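Local coordinates for protein Keto/oxoacid ferredoxin oxidoreductase, gamma subunit (Geobacter sulfurreducens, PDB 3ON3) that probably serves as the gamma subunit of a 2-oxoacid:ferredoxin oxidoreductase, an enzyme that oxidises oxoacids and passes the electrons to ferredoxin, at residues Ala114-Ile117 and Ile118-Ala121; Val125-Glu128 and Ile129-Asn132; Glu161-Val164 and Glu165-Arg168; Phe171-Gly174 and Phe175-Leu179. All coordinates share one frame; numbering follows the deposited sequence.

Interaction 1 of 4, residues Ala114-Ile117 and Ile118-Ala121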
ATOM      1  N   ALA B 114      11.233 -19.219  13.297  1.00 51.77           N
ATOM      2  CA  ALA B 114      12.130 -18.102  13.541  1.00 52.64           C
ATOM      3  C   ALA B 114      13.432 -18.284  12.783  1.00 43.83           C
ATOM      4  O   ALA B 114      14.052 -19.337  12.861  1.00 39.30           O
ATOM      5  CB  ALA B 114      12.404 -17.963  15.048  1.00 50.51           C
ATOM      6  N   PHE B 115      13.836 -17.263  12.038  1.00 43.89           N
ATOM      7  CA  PHE B 115      15.156 -17.268  11.425  1.00 44.98           C
ATOM      8  C   PHE B 115      15.654 -15.864  11.223  1.00 45.62           C
ATOM      9  O   PHE B 115      14.929 -14.903  11.478  1.00 45.44           O
ATOM     10  CB  PHE B 115      15.227 -18.115  10.129  1.00 45.55           C
ATOM     11  CG  PHE B 115      14.589 -17.486   8.906  1.00 40.13           C
ATOM     12  CD1 PHE B 115      15.351 -16.737   8.019  1.00 32.66           C
ATOM     13  CD2 PHE B 115      13.249 -17.707   8.609  1.00 39.26           C
ATOM     14  CE1 PHE B 115      14.791 -16.185   6.862  1.00 29.83           C
ATOM     15  CE2 PHE B 115      12.664 -17.162   7.455  1.00 37.82           C
ATOM     16  CZ  PHE B 115      13.440 -16.393   6.576  1.00 35.55           C
ATOM     17  N   ASN B 116      16.910 -15.756  10.805  1.00 44.70           N
ATOM     18  CA  ASN B 116      17.559 -14.464  10.648  1.00 42.75           C
ATOM     19  C   ASN B 116      17.105 -13.724   9.393  1.00 33.87           C
ATOM     20  O   ASN B 116      17.894 -13.477   8.493  1.00 43.89           O
ATOM     21  CB  ASN B 116      19.083 -14.630  10.665  1.00 44.37           C
ATOM     22  CG  ASN B 116      19.591 -15.537   9.555  1.00 51.24           C
ATOM     23  OD1 ASN B 116      18.833 -16.308   8.951  1.00 49.51           O
ATOM     24  ND2 ASN B 116      20.884 -15.452   9.284  1.00 50.00           N
ATOM     25  N   ILE B 117      15.825 -13.369   9.357  1.00 42.86           N
ATOM     26  CA  ILE B 117      15.228 -12.679   8.212  1.00 46.03           C
ATOM     27  C   ILE B 117      16.008 -11.453   7.759  1.00 46.04           C
ATOM     28  O   ILE B 117      16.323 -11.295   6.576  1.00 48.57           O
ATOM     29  CB  ILE B 117      13.794 -12.217   8.518  1.00 37.69           C
ATOM     30  CG1 ILE B 117      12.889 -13.425   8.788  1.00 46.70           C
ATOM     31  CG2 ILE B 117      13.249 -11.410   7.352  1.00 30.12           C
ATOM     32  CD1 ILE B 117      11.516 -13.083   9.385  1.00 35.41           C
ATOM     33  N   ILE B 118      16.291 -10.569   8.701  1.00 47.43           N
ATOM     34  CA  ILE B 118      16.933  -9.305   8.377  1.00 46.77           C
ATOM     35  C   ILE B 118      18.357  -9.548   7.882  1.00 45.64           C
ATOM     36  O   ILE B 118      18.816  -8.929   6.931  1.00 44.55           O
ATOM     37  CB  ILE B 118      16.918  -8.335   9.590  1.00 43.56           C
ATOM     38  CG1 ILE B 118      15.596  -7.562   9.638  1.00 53.77           C
ATOM     39  CG2 ILE B 118      18.012  -7.318   9.456  1.00 47.29           C
ATOM     40  CD1 ILE B 118      14.789  -7.765  10.873  1.00 58.56           C
ATOM     41  N   ASN B 119      19.037 -10.486   8.523  1.00 46.06           N
ATOM     42  CA  ASN B 119      20.429 -10.756   8.239  1.00 49.10           C
ATOM     43  C   ASN B 119      20.600 -11.576   6.976  1.00 43.64           C
ATOM     44  O   ASN B 119      21.619 -11.485   6.296  1.00 42.83           O
ATOM     45  CB  ASN B 119      21.055 -11.486   9.414  1.00 64.63           C
ATOM     46  CG  ASN B 119      22.500 -11.134   9.595  1.00 78.07           C
ATOM     47  OD1 ASN B 119      23.386 -11.851   9.127  1.00 86.52           O
ATOM     48  ND2 ASN B 119      22.756 -10.014  10.263  1.00 74.32           N
ATOM     49  N   THR B 120      19.601 -12.393   6.671  1.00 42.06           N
ATOM     50  CA  THR B 120      19.553 -13.045   5.372  1.00 39.02           C
ATOM     51  C   THR B 120      19.590 -11.959   4.294  1.00 45.06           C
ATOM     52  O   THR B 120      20.462 -11.963   3.426  1.00 47.37           O
ATOM     53  CB  THR B 120      18.288 -13.910   5.203  1.00 35.99           C
ATOM     54  OG1 THR B 120      18.355 -15.047   6.082  1.00 37.96           O
ATOM     55  CG2 THR B 120      18.166 -14.391   3.757  1.00 31.52           C
ATOM     56  N   ALA B 121      18.650 -11.017   4.370  1.00 35.66           N
ATOM     57  CA  ALA B 121      18.596  -9.918   3.416  1.00 33.73           C
ATOM     58  C   ALA B 121      19.925  -9.180   3.365  1.00 46.25           C
ATOM     59  O   ALA B 121      20.459  -8.909   2.281  1.00 46.09           O
ATOM     60  CB  ALA B 121      17.461  -8.946   3.785  1.00 33.14           C
TER
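T120 closes back on N116 where strand 111-115 hands over to helix 117-125, and both its backbone and its side chain settle on one carbonyl. T120 N reaches N116 O at 2.7 Å, nearly in line with the C=O bond, and T120 OG1 donates to the same N116 O at 2.9 Å, from above the carbonyl plane. The hydroxyl gets there because OG1 lies beside the backbone N, opposite the carbonyl carbon (chi1 -69°). A straighter backbone bond follows one residue on, from A121 N to I117 O at 3.2 Å.

The close-packed side is built round the F115 ring. I117 CG1 lies 3.7 Å above one face of that ring, towards its rim, while the F115 edge, through CE1, meets T120 OG1 at 3.8 Å. Helices 131-143 and 164-181 press on F115, and K177 brings its NZ to T120 OG1 in a hydrogen bond. Replacing T120 with valine would probably leave the K177 amine without its hydroxyl mate and strip N116 O of its second donor.

Things are looser on the other side, where the partly exposed side chains of N116 and N119 come closest at their CB atoms, 3.9 Å apart. Their amide planes are 18° apart, and N119 OD1 bonds to N123 ND2. N116 OD1 lies 3.2 Å from T120 OG1 and takes a weak bond from K177 NZ. N116 is at the N-cap without a side-chain capping bond; the inverse gamma turn centred on it bends the chain from strand 111-115, outermost in this chain's sheet, into helix 117-125, a junction found throughout alpha/beta folds.

Interaction 2 of 4, residues Val125-Glu128 and Ile129-Asn132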
ATOM      1  N   VAL B 125      21.862 -11.953   0.613  1.00 52.31           N
ATOM      2  CA  VAL B 125      21.466 -11.260  -0.601  1.00 46.57           C
ATOM      3  C   VAL B 125      22.365 -10.046  -0.832  1.00 52.29           C
ATOM      4  O   VAL B 125      22.652  -9.680  -1.972  1.00 60.43           O
ATOM      5  CB  VAL B 125      20.008 -10.793  -0.516  1.00 49.70           C
ATOM      6  CG1 VAL B 125      19.629  -9.988  -1.756  1.00 55.17           C
ATOM      7  CG2 VAL B 125      19.092 -11.980  -0.343  1.00 42.98           C
ATOM      8  N   GLY B 126      22.816  -9.428   0.254  1.00 50.47           N
ATOM      9  CA  GLY B 126      23.622  -8.226   0.159  1.00 48.63           C
ATOM     10  C   GLY B 126      22.836  -6.936  -0.038  1.00 50.48           C
ATOM     11  O   GLY B 126      23.393  -5.937  -0.496  1.00 50.44           O
ATOM     12  N   ARG B 127      21.548  -6.948   0.303  1.00 52.14           N
ATOM     13  CA  ARG B 127      20.740  -5.724   0.291  1.00 51.73           C
ATOM     14  C   ARG B 127      19.713  -5.677   1.430  1.00 45.59           C
ATOM     15  O   ARG B 127      18.565  -6.113   1.284  1.00 39.11           O
ATOM     16  CB  ARG B 127      20.048  -5.548  -1.059  1.00 59.22           C
ATOM     17  CG  ARG B 127      19.407  -4.196  -1.239  1.00 55.24           C
ATOM     18  CD  ARG B 127      18.913  -4.000  -2.668  1.00 52.68           C
ATOM     19  NE  ARG B 127      18.659  -2.590  -2.957  1.00 57.24           N
ATOM     20  CZ  ARG B 127      19.608  -1.661  -3.004  1.00 64.07           C
ATOM     21  NH1 ARG B 127      20.876  -1.994  -2.773  1.00 69.63           N
ATOM     22  NH2 ARG B 127      19.292  -0.400  -3.276  1.00 72.83           N
ATOM     23  N   GLU B 128      20.143  -5.128   2.562  1.00 46.51           N
ATOM     24  CA  GLU B 128      19.338  -5.081   3.778  1.00 50.13           C
ATOM     25  C   GLU B 128      17.862  -4.691   3.558  1.00 45.07           C
ATOM     26  O   GLU B 128      16.962  -5.317   4.110  1.00 44.58           O
ATOM     27  CB  GLU B 128      19.992  -4.119   4.782  1.00 59.05           C
ATOM     28  CG  GLU B 128      19.596  -4.331   6.227  1.00 64.52           C
ATOM     29  CD  GLU B 128      20.230  -3.303   7.159  1.00 73.72           C
ATOM     30  OE1 GLU B 128      20.222  -3.529   8.388  1.00 71.87           O
ATOM     31  OE2 GLU B 128      20.732  -2.269   6.661  1.00 74.59           O
ATOM     32  N   ILE B 129      17.615  -3.653   2.766  1.00 37.91           N
ATOM     33  CA  ILE B 129      16.253  -3.159   2.576  1.00 41.36           C
ATOM     34  C   ILE B 129      15.251  -4.165   2.024  1.00 46.21           C
ATOM     35  O   ILE B 129      14.041  -3.920   2.071  1.00 48.00           O
ATOM     36  CB  ILE B 129      16.204  -1.923   1.650  1.00 53.72           C
ATOM     37  CG1 ILE B 129      16.917  -2.219   0.332  1.00 56.83           C
ATOM     38  CG2 ILE B 129      16.790  -0.701   2.343  1.00 66.34           C
ATOM     39  CD1 ILE B 129      17.001  -1.020  -0.594  1.00 62.67           C
ATOM     40  N   VAL B 130      15.722  -5.281   1.478  1.00 45.33           N
ATOM     41  CA  VAL B 130      14.767  -6.214   0.902  1.00 39.32           C
ATOM     42  C   VAL B 130      14.376  -7.288   1.901  1.00 40.17           C
ATOM     43  O   VAL B 130      13.827  -8.331   1.527  1.00 38.21           O
ATOM     44  CB  VAL B 130      15.207  -6.774  -0.479  1.00 44.32           C
ATOM     45  CG1 VAL B 130      15.362  -5.609  -1.492  1.00 32.72           C
ATOM     46  CG2 VAL B 130      16.482  -7.615  -0.368  1.00 35.12           C
ATOM     47  N   ALA B 131      14.621  -7.001   3.181  1.00 40.45           N
ATOM     48  CA  ALA B 131      14.277  -7.941   4.251  1.00 39.16           C
ATOM     49  C   ALA B 131      12.798  -8.289   4.202  1.00 39.17           C
ATOM     50  O   ALA B 131      12.419  -9.431   4.440  1.00 39.06           O
ATOM     51  CB  ALA B 131      14.668  -7.390   5.613  1.00 36.30           C
ATOM     52  N   ASN B 132      11.969  -7.308   3.857  1.00 36.34           N
ATOM     53  CA  ASN B 132      10.539  -7.547   3.663  1.00 34.38           C
ATOM     54  C   ASN B 132      10.231  -8.567   2.567  1.00 34.24           C
ATOM     55  O   ASN B 132       9.199  -9.219   2.618  1.00 40.52           O
ATOM     56  CB  ASN B 132       9.802  -6.237   3.371  1.00 38.37           C
ATOM     57  CG  ASN B 132      10.304  -5.544   2.113  1.00 38.00           C
ATOM     58  OD1 ASN B 132      11.477  -5.657   1.736  1.00 52.20           O
ATOM     59  ND2 ASN B 132       9.413  -4.822   1.454  1.00 31.76           N
TER
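R127 sends CG anti to its own nitrogen (chi1 -169°) and runs extended to NE, while I129 holds CG1 between its backbone N and carbonyl carbon (chi1 53°); together these torsions lay the isoleucine's tip over the arginine. The setting is a short interhelical loop joining helix 117-125 to helix 131-143: the first helix ends, G126 leaves helical geometry with positive phi, and the chain winds through a 3-10 step at E128 and I129 before the second begins.

I129 CD1 rests on one face of the R127 guanidinium, 3.3 Å from NE, and both CZ and NH2 are also close to this methyl. Further back, I129 CG1 packs against R127 CG at 3.5 Å, so the two side chains cross at a slant with the aliphatic part of the arginine included. R127 also makes a cation-pi contact with F163, which gives its charged end an aromatic neighbour besides the aliphatic one.

The backbone turns sharply beneath. V130 N bonds to R127 O at 3.0 Å, almost straight at the hydrogen (171°), whereas the bond from A131 N to E128 O is more bent and its donor stands above the carbonyl plane. V130, at the N-cap position, is buried, and N167 and A170 of helix 164-181 lie against it. E128 and I129 are on the solvent side. Inward, V130 CG2 comes to 3.1 Å from R127 O, and the same methyl meets V125 CG1 at 4.2 Å.

Interaction 3 of 4, residues Glu161-Val164 and Glu165-Arg168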
ATOM      1  N   GLU B 161      13.931  -3.101 -12.465  1.00 44.43           N
ATOM      2  CA  GLU B 161      14.648  -4.018 -13.322  1.00 45.49           C
ATOM      3  C   GLU B 161      16.079  -4.190 -12.870  1.00 51.94           C
ATOM      4  O   GLU B 161      16.647  -5.276 -12.989  1.00 57.87           O
ATOM      5  CB  GLU B 161      14.634  -3.522 -14.771  1.00 40.30           C
ATOM      6  CG  GLU B 161      15.345  -4.492 -15.726  1.00 50.09           C
ATOM      7  CD  GLU B 161      15.208  -4.116 -17.197  1.00 60.17           C
ATOM      8  OE1 GLU B 161      14.090  -3.778 -17.627  1.00 59.97           O
ATOM      9  OE2 GLU B 161      16.219  -4.173 -17.930  1.00 70.08           O
ATOM     10  N   ALA B 162      16.668  -3.118 -12.356  1.00 54.74           N
ATOM     11  CA  ALA B 162      18.058  -3.166 -11.918  1.00 52.32           C
ATOM     12  C   ALA B 162      18.266  -4.022 -10.653  1.00 44.93           C
ATOM     13  O   ALA B 162      19.375  -4.475 -10.382  1.00 46.90           O
ATOM     14  CB  ALA B 162      18.600  -1.767 -11.714  1.00 49.12           C
ATOM     15  N   PHE B 163      17.207  -4.270  -9.897  1.00 32.43           N
ATOM     16  CA  PHE B 163      17.381  -5.003  -8.649  1.00 47.88           C
ATOM     17  C   PHE B 163      16.668  -6.337  -8.706  1.00 49.07           C
ATOM     18  O   PHE B 163      16.473  -7.002  -7.685  1.00 45.20           O
ATOM     19  CB  PHE B 163      16.898  -4.179  -7.444  1.00 47.28           C
ATOM     20  CG  PHE B 163      17.738  -2.955  -7.168  1.00 48.62           C
ATOM     21  CD1 PHE B 163      17.175  -1.695  -7.181  1.00 52.12           C
ATOM     22  CD2 PHE B 163      19.091  -3.074  -6.901  1.00 55.41           C
ATOM     23  CE1 PHE B 163      17.946  -0.567  -6.937  1.00 63.27           C
ATOM     24  CE2 PHE B 163      19.866  -1.956  -6.650  1.00 62.06           C
ATOM     25  CZ  PHE B 163      19.290  -0.698  -6.671  1.00 62.54           C
ATOM     26  N   VAL B 164      16.297  -6.728  -9.919  1.00 53.70           N
ATOM     27  CA  VAL B 164      15.400  -7.859 -10.096  1.00 51.31           C
ATOM     28  C   VAL B 164      16.037  -9.191  -9.626  1.00 35.25           C
ATOM     29  O   VAL B 164      15.396  -9.968  -8.944  1.00 31.93           O
ATOM     30  CB  VAL B 164      14.797  -7.900 -11.539  1.00 48.27           C
ATOM     31  CG1 VAL B 164      15.813  -8.402 -12.548  1.00 44.81           C
ATOM     32  CG2 VAL B 164      13.516  -8.714 -11.553  1.00 52.26           C
ATOM     33  N   GLU B 165      17.301  -9.425  -9.961  1.00 38.95           N
ATOM     34  CA  GLU B 165      18.037 -10.583  -9.443  1.00 39.02           C
ATOM     35  C   GLU B 165      18.068 -10.676  -7.912  1.00 42.31           C
ATOM     36  O   GLU B 165      17.776 -11.731  -7.345  1.00 47.40           O
ATOM     37  CB  GLU B 165      19.467 -10.609  -9.995  1.00 40.20           C
ATOM     38  CG  GLU B 165      19.548 -10.657 -11.522  1.00 67.54           C
ATOM     39  CD  GLU B 165      19.621  -9.278 -12.192  1.00 74.77           C
ATOM     40  OE1 GLU B 165      19.227  -8.255 -11.580  1.00 66.60           O
ATOM     41  OE2 GLU B 165      20.078  -9.230 -13.351  1.00 80.65           O
ATOM     42  N   LEU B 166      18.406  -9.574  -7.243  1.00 42.60           N
ATOM     43  CA  LEU B 166      18.473  -9.539  -5.773  1.00 32.29           C
ATOM     44  C   LEU B 166      17.126  -9.837  -5.101  1.00 29.51           C
ATOM     45  O   LEU B 166      17.067 -10.537  -4.119  1.00 38.82           O
ATOM     46  CB  LEU B 166      19.008  -8.186  -5.281  1.00 47.29           C
ATOM     47  CG  LEU B 166      20.511  -7.927  -5.419  1.00 56.25           C
ATOM     48  CD1 LEU B 166      21.088  -8.645  -6.635  1.00 67.19           C
ATOM     49  CD2 LEU B 166      20.792  -6.436  -5.502  1.00 53.91           C
ATOM     50  N   ASN B 167      16.045  -9.297  -5.634  1.00 35.17           N
ATOM     51  CA  ASN B 167      14.742  -9.606  -5.079  1.00 33.25           C
ATOM     52  C   ASN B 167      14.317 -11.059  -5.324  1.00 31.79           C
ATOM     53  O   ASN B 167      13.756 -11.691  -4.439  1.00 32.94           O
ATOM     54  CB  ASN B 167      13.684  -8.610  -5.566  1.00 35.50           C
ATOM     55  CG  ASN B 167      13.851  -7.234  -4.922  1.00 41.63           C
ATOM     56  OD1 ASN B 167      13.094  -6.867  -4.038  1.00 48.31           O
ATOM     57  ND2 ASN B 167      14.865  -6.487  -5.352  1.00 42.29           N
ATOM     58  N   ARG B 168      14.581 -11.589  -6.518  1.00 31.11           N
ATOM     59  CA  ARG B 168      14.321 -13.006  -6.751  1.00 34.50           C
ATOM     60  C   ARG B 168      15.061 -13.851  -5.713  1.00 34.27           C
ATOM     61  O   ARG B 168      14.486 -14.745  -5.117  1.00 37.36           O
ATOM     62  CB  ARG B 168      14.726 -13.430  -8.173  1.00 34.73           C
ATOM     63  CG  ARG B 168      15.060 -14.922  -8.303  1.00 39.88           C
ATOM     64  CD  ARG B 168      13.849 -15.848  -8.150  1.00 44.67           C
ATOM     65  NE  ARG B 168      14.289 -17.242  -8.012  1.00 56.20           N
ATOM     66  CZ  ARG B 168      13.509 -18.320  -8.115  1.00 47.71           C
ATOM     67  NH1 ARG B 168      12.217 -18.203  -8.375  1.00 52.38           N
ATOM     68  NH2 ARG B 168      14.029 -19.526  -7.952  1.00 57.34           N
TER
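V164 and E165 meet at the first turn of helix 164-181, with F163 just before them at the N-cap position. E165 folds back: its chain bends at chi2 (91°), bringing OE1 to 3.6 Å from V164 CG1, the valine branch lodged between the backbone N and carbonyl carbon. The carboxylate thus comes back across the methyl near the positive end of the helix dipole, which would probably suit its negative charge.

L166 CD2 approaches the F163 ring at its edge, 4.0 Å from CD2 of F163 and close to the ring plane. F163 O is gripped twice by N167: N167 N lies nearly in line with the C=O at 3.1 Å, and N167 ND2 comes in from above the carbonyl plane at 2.9 Å. A leucine in place of N167 would probably cost F163 O its second donor, leaving the backbone N-H of that residue as its one partner here. R168 N bonds to V164 O, while its guanidinium goes to E152 in a salt bridge.

Chemically, the N-cap carbonyl takes the usual backbone N-H four residues on and a side-chain N-H from the same residue as well, which probably stiffens the first turn.

Interaction 4 of 4, residues Phe171-Gly174 and Phe175-Leu179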
ATOM      1  N   PHE B 171      13.527 -13.468  -2.206  1.00 28.77           N
ATOM      2  CA  PHE B 171      12.273 -14.199  -2.138  1.00 31.38           C
ATOM      3  C   PHE B 171      12.528 -15.705  -2.005  1.00 35.68           C
ATOM      4  O   PHE B 171      11.939 -16.369  -1.154  1.00 32.02           O
ATOM      5  CB  PHE B 171      11.437 -13.899  -3.384  1.00 36.43           C
ATOM      6  CG  PHE B 171      10.243 -14.805  -3.558  1.00 40.61           C
ATOM      7  CD1 PHE B 171       9.083 -14.601  -2.816  1.00 34.71           C
ATOM      8  CD2 PHE B 171      10.267 -15.838  -4.491  1.00 40.04           C
ATOM      9  CE1 PHE B 171       7.975 -15.428  -2.986  1.00 37.12           C
ATOM     10  CE2 PHE B 171       9.160 -16.680  -4.666  1.00 36.80           C
ATOM     11  CZ  PHE B 171       8.016 -16.473  -3.918  1.00 39.50           C
ATOM     12  N   GLN B 172      13.403 -16.234  -2.858  1.00 33.65           N
ATOM     13  CA  GLN B 172      13.731 -17.661  -2.855  1.00 33.80           C
ATOM     14  C   GLN B 172      14.306 -18.080  -1.502  1.00 39.85           C
ATOM     15  O   GLN B 172      13.902 -19.081  -0.930  1.00 41.92           O
ATOM     16  CB  GLN B 172      14.724 -17.979  -3.987  1.00 31.81           C
ATOM     17  CG  GLN B 172      15.184 -19.422  -4.035  1.00 39.90           C
ATOM     18  CD  GLN B 172      14.027 -20.399  -4.062  1.00 38.98           C
ATOM     19  OE1 GLN B 172      13.032 -20.185  -4.739  1.00 38.28           O
ATOM     20  NE2 GLN B 172      14.154 -21.470  -3.306  1.00 35.82           N
HETATM   21  N   MSE B 173      15.236 -17.286  -0.988  1.00 37.92           N
HETATM   22  CA  MSE B 173      15.877 -17.581   0.284  1.00 36.57           C
HETATM   23  C   MSE B 173      14.945 -17.505   1.482  1.00 37.60           C
HETATM   24  O   MSE B 173      15.045 -18.331   2.400  1.00 28.73           O
HETATM   25  CB  MSE B 173      17.082 -16.679   0.506  1.00 40.54           C
HETATM   26  CG  MSE B 173      18.182 -16.882  -0.520  1.00 51.98           C
HETATM   27 SE   MSE B 173      19.917 -16.267   0.135  1.00 81.46          SE
HETATM   28  CE  MSE B 173      20.218 -17.650   1.484  1.00 73.76           C
ATOM     29  N   GLY B 174      14.070 -16.503   1.505  1.00 34.07           N
ATOM     30  CA  GLY B 174      13.062 -16.437   2.546  1.00 30.31           C
ATOM     31  C   GLY B 174      12.266 -17.744   2.532  1.00 38.01           C
ATOM     32  O   GLY B 174      12.031 -18.397   3.568  1.00 35.15           O
ATOM     33  N   PHE B 175      11.849 -18.109   1.328  1.00 32.15           N
ATOM     34  CA  PHE B 175      11.080 -19.311   1.058  1.00 38.83           C
ATOM     35  C   PHE B 175      11.798 -20.549   1.572  1.00 40.50           C
ATOM     36  O   PHE B 175      11.224 -21.342   2.314  1.00 38.78           O
ATOM     37  CB  PHE B 175      10.865 -19.429  -0.453  1.00 36.30           C
ATOM     38  CG  PHE B 175       9.928 -20.521  -0.865  1.00 36.35           C
ATOM     39  CD1 PHE B 175       8.557 -20.290  -0.922  1.00 36.68           C
ATOM     40  CD2 PHE B 175      10.420 -21.758  -1.264  1.00 35.04           C
ATOM     41  CE1 PHE B 175       7.691 -21.277  -1.340  1.00 34.00           C
ATOM     42  CE2 PHE B 175       9.555 -22.760  -1.695  1.00 38.94           C
ATOM     43  CZ  PHE B 175       8.190 -22.521  -1.735  1.00 34.95           C
ATOM     44  N   GLU B 176      13.061 -20.703   1.191  1.00 41.90           N
ATOM     45  CA  GLU B 176      13.828 -21.887   1.559  1.00 39.49           C
ATOM     46  C   GLU B 176      14.019 -21.988   3.077  1.00 42.78           C
ATOM     47  O   GLU B 176      13.757 -23.035   3.669  1.00 32.96           O
ATOM     48  CB  GLU B 176      15.206 -21.869   0.910  1.00 33.71           C
ATOM     49  CG  GLU B 176      15.226 -21.889  -0.593  1.00 49.02           C
ATOM     50  CD  GLU B 176      16.617 -21.696  -1.133  1.00 46.77           C
ATOM     51  OE1 GLU B 176      17.485 -21.203  -0.382  1.00 45.96           O
ATOM     52  OE2 GLU B 176      16.841 -22.026  -2.309  1.00 57.44           O
ATOM     53  N   LYS B 177      14.500 -20.905   3.684  1.00 41.82           N
ATOM     54  CA  LYS B 177      14.857 -20.900   5.107  1.00 43.60           C
ATOM     55  C   LYS B 177      13.659 -21.101   6.031  1.00 41.04           C
ATOM     56  O   LYS B 177      13.770 -21.791   7.037  1.00 41.46           O
ATOM     57  CB  LYS B 177      15.602 -19.626   5.498  1.00 40.59           C
ATOM     58  CG  LYS B 177      16.978 -19.473   4.881  1.00 41.98           C
ATOM     59  CD  LYS B 177      17.736 -18.370   5.597  1.00 43.65           C
ATOM     60  CE  LYS B 177      19.094 -18.118   4.995  1.00 50.13           C
ATOM     61  NZ  LYS B 177      19.954 -17.366   5.957  1.00 54.74           N
ATOM     62  N   ALA B 178      12.518 -20.509   5.699  1.00 35.16           N
ATOM     63  CA  ALA B 178      11.310 -20.769   6.476  1.00 35.95           C
ATOM     64  C   ALA B 178      10.960 -22.263   6.508  1.00 38.69           C
ATOM     65  O   ALA B 178      10.586 -22.797   7.551  1.00 40.71           O
ATOM     66  CB  ALA B 178      10.146 -19.981   5.938  1.00 31.93           C
ATOM     67  N   LEU B 179      11.065 -22.926   5.359  1.00 36.32           N
ATOM     68  CA  LEU B 179      10.730 -24.334   5.279  1.00 38.28           C
ATOM     69  C   LEU B 179      11.674 -25.124   6.179  1.00 38.82           C
ATOM     70  O   LEU B 179      11.236 -25.990   6.902  1.00 34.72           O
ATOM     71  CB  LEU B 179      10.770 -24.847   3.827  1.00 34.01           C
ATOM     72  CG  LEU B 179       9.608 -24.311   2.974  1.00 44.68           C
ATOM     73  CD1 LEU B 179       9.735 -24.733   1.503  1.00 47.94           C
ATOM     74  CD2 LEU B 179       8.230 -24.694   3.544  1.00 35.73           C
TER
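Q172 and E176 stand one helical turn apart and are joined side chain to side chain. The glutamine leaves with CG anti to its backbone N and then bends at chi2 (53°), which swings the amide along the helix so that NE2 donates to E176 OE2 at 2.9 Å. E176 keeps an extended chain beyond CG, and its oxygen is met on the anti side, somewhat out of the carboxylate plane; the oxygen lies close to the plane of the Q172 amide, and the two flat groups stand 72° apart. The other end of the amide, Q172 OE1, is taken by K148.

M173, a selenomethionine, and K177 run next to each other in the same direction. The bend of M173 at chi3 (70°) turns its CE methyl towards K177 CE, 3.7 Å away, while the lysine stays extended to carry NZ onward to D124 and T120. The F175 ring makes a cation-pi contact with K148, and F175 CB comes to 3.1 Å from Q172 O. Ordinary helix bonds run beneath, E176 N to Q172 O at 2.8 Å among them.

The faces of helix 164-181 turned to the protein are divided among its neighbours: M173 faces helix 117-125, F171 lies on helices 131-143 and 148-157, F175, A178 and L179 pack on helix 131-143, and K177 and A178 both reach F115 of strand 111-115.

In the fold
Interactions 1 and 2 bracket helix 117-125, their centres 9 Å apart, and join through probable hydrogen bonds from R127 N to A121 O (3.0 Å) and V125 N to T120 O (3.1 Å). Interactions 3 and 4 lie along helix 164-181, with centres 16 Å apart. That helix ties both pairs together: near its start, F163 lies by the R127 guanidinium, with NH2 of R127 3.4 Å from CZ of F163, and further along K177 NZ reaches T120 OG1 at 2.8 Å. Interactions 1 and 3 do not touch, their nearest atoms being about 7 Å apart.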